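Aldehyde dehydrogenase (Trypanosoma brucei, PDB 5MYP) probably oxidises aldehydes to carboxylic acids with NAD+ as the electron acceptor. Local coordinates at residues K293-E298 with T344-P349. Residues are numbered along the deposited sequence; the frame is centred on the assembly and turned at random.
Sequences KVLKGE and TLTIAP
Leu295 meets Thr346 and Ala348 without any flat group between them: no flat side-chain group of either segment takes part in the contact, and methyl groups do all the touching. The forked end of Leu295 spans two residues of the strand. CD1 rests 3.8 Å from Thr346 CG2. The other branch, CD2, reaches Ala348 CB at 3.7 Å. CD2 also approaches Thr346 CG2 at 3.9 Å, so the threonine methyl faces both branches. Leucine suits this place because, with CG swung away from its own backbone N (chi1 -166°), its long branched chain bridges a backbone gap of 8.2 Å between Leu295 CA and Ala348 CA. Ala348 offers a small apolar surface, and Glu339 borders it and Leu295 alike. Between the two strand residues, Ile347 points away and packs on Phe322, Leu325 and Met326 of helix 319-328.

Thr346 divides its duties: CG2 supplies apolar surface, whereas OG1 lies 2.8 Å from Thr344 OG1 in a hydrogen bond and also bonds Arg66, which satisfies the buried hydroxyl. Leu295 sits in the last turn of helix 289-296, which closes in a Schellman motif. Glu298 N bonds Lys293 O at 2.8 Å, and Gly297 is the C-prime residue; with no CB, it takes the positive phi (93°) without crowding the preceding carbonyl O.

The contact thus packs a helix end against strand 346-353 of a mixed sheet, away from the predicted active-site residues. With no hydrogen bond or salt bridge across it, its direct cohesion comes from burial and methyl-methyl dispersion.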
loop_
_atom_site.group_PDB
_atom_site.type_symbol
_atom_site.label_atom_id
_atom_site.label_comp_id
_atom_site.label_asym_id
_atom_site.label_seq_id
_atom_site.Cartn_x
_atom_site.Cartn_y
_atom_site.Cartn_z
ATOM N N LYS A 293 32.984 -27.204 23.132
ATOM C CA LYS A 293 33.741 -27.602 24.329
ATOM C C LYS A 293 34.301 -26.408 25.107
ATOM O O LYS A 293 34.219 -26.379 26.342
ATOM C CB LYS A 293 34.887 -28.552 23.967
ATOM C CG LYS A 293 34.446 -29.979 23.695
ATOM C CD LYS A 293 35.612 -30.795 23.168
ATOM C CE LYS A 293 35.403 -32.285 23.365
ATOM N NZ LYS A 293 36.525 -33.045 22.744
ATOM N N VAL A 294 34.854 -25.434 24.382
ATOM C CA VAL A 294 35.415 -24.224 24.997
ATOM C C VAL A 294 34.309 -23.379 25.630
ATOM O O VAL A 294 34.452 -22.909 26.760
ATOM C CB VAL A 294 36.247 -23.380 23.988
ATOM C CG1 VAL A 294 36.676 -22.045 24.589
ATOM C CG2 VAL A 294 37.476 -24.160 23.532
ATOM N N LEU A 295 33.211 -23.206 24.898
ATOM C CA LEU A 295 32.049 -22.473 25.404
ATOM C C LEU A 295 31.408 -23.150 26.624
ATOM O O LEU A 295 31.003 -22.460 27.566
ATOM C CB LEU A 295 31.010 -22.288 24.288
ATOM C CG LEU A 295 29.877 -21.290 24.502
ATOM C CD1 LEU A 295 30.424 -19.907 24.745
ATOM C CD2 LEU A 295 28.978 -21.319 23.287
ATOM N N LYS A 296 31.327 -24.480 26.596
ATOM C CA LYS A 296 30.827 -25.266 27.726
ATOM C C LYS A 296 31.736 -25.210 28.958
ATOM O O LYS A 296 31.257 -25.368 30.084
ATOM C CB LYS A 296 30.653 -26.729 27.319
ATOM C CG LYS A 296 29.931 -27.549 28.374
ATOM C CD LYS A 296 28.654 -26.858 28.830
ATOM C CE LYS A 296 28.136 -27.449 30.130
ATOM N NZ LYS A 296 27.918 -28.916 30.022
ATOM N N GLY A 297 33.035 -25.000 28.740
ATOM C CA GLY A 297 34.035 -25.005 29.811
ATOM C C GLY A 297 34.673 -26.375 30.001
ATOM O O GLY A 297 35.300 -26.621 31.031
ATOM N N GLU A 298 34.524 -27.258 29.006
ATOM C CA GLU A 298 35.093 -28.612 29.045
ATOM C C GLU A 298 36.493 -28.693 28.422
ATOM O O GLU A 298 37.189 -29.691 28.609
ATOM C CB GLU A 298 34.157 -29.603 28.345
ATOM C CG GLU A 298 32.821 -29.776 29.056
ATOM C CD GLU A 298 31.852 -30.689 28.324
ATOM O OE1 GLU A 298 32.064 -30.996 27.133
ATOM O OE2 GLU A 298 30.837 -31.078 28.936
ATOM N N THR A 344 31.640 -11.930 25.810
ATOM C CA THR A 344 31.685 -11.947 24.343
ATOM C C THR A 344 30.292 -12.029 23.688
ATOM O O THR A 344 30.199 -12.190 22.470
ATOM C CB THR A 344 32.539 -13.130 23.839
ATOM O OG1 THR A 344 31.905 -14.370 24.194
ATOM C CG2 THR A 344 33.962 -13.073 24.424
ATOM N N LEU A 345 29.228 -11.922 24.490
ATOM C CA LEU A 345 27.833 -11.961 24.020
ATOM C C LEU A 345 27.552 -13.179 23.117
ATOM O O LEU A 345 26.971 -13.061 22.035
ATOM C CB LEU A 345 27.474 -10.640 23.327
ATOM C CG LEU A 345 27.585 -9.363 24.174
ATOM C CD1 LEU A 345 27.499 -8.124 23.297
ATOM C CD2 LEU A 345 26.508 -9.330 25.251
ATOM N N THR A 346 27.987 -14.341 23.592
ATOM C CA THR A 346 27.883 -15.593 22.856
ATOM C C THR A 346 26.830 -16.466 23.520
ATOM O O THR A 346 26.929 -16.733 24.715
ATOM C CB THR A 346 29.230 -16.340 22.851
ATOM O OG1 THR A 346 30.246 -15.499 22.295
ATOM C CG2 THR A 346 29.138 -17.599 22.022
ATOM N N ILE A 347 25.817 -16.873 22.755
ATOM C CA ILE A 347 24.834 -17.865 23.200
ATOM C C ILE A 347 24.712 -18.927 22.105
ATOM O O ILE A 347 24.314 -18.618 20.984
ATOM C CB ILE A 347 23.441 -17.249 23.466
ATOM C CG1 ILE A 347 23.524 -16.132 24.515
ATOM C CG2 ILE A 347 22.448 -18.329 23.916
ATOM C CD1 ILE A 347 22.228 -15.371 24.715
ATOM N N ALA A 348 25.061 -20.172 22.428
ATOM C CA ALA A 348 24.956 -21.266 21.463
ATOM C C ALA A 348 23.482 -21.607 21.207
ATOM O O ALA A 348 22.638 -21.362 22.073
ATOM C CB ALA A 348 25.697 -22.498 21.961
ATOM N N PRO A 349 23.166 -22.168 20.020
ATOM C CA PRO A 349 21.788 -22.579 19.755
ATOM C C PRO A 349 21.279 -23.534 20.829
ATOM O O PRO A 349 21.972 -24.489 21.189
ATOM C CB PRO A 349 21.868 -23.268 18.386
ATOM C CG PRO A 349 23.096 -22.727 17.758
ATOM C CD PRO A 349 24.050 -22.455 18.880
#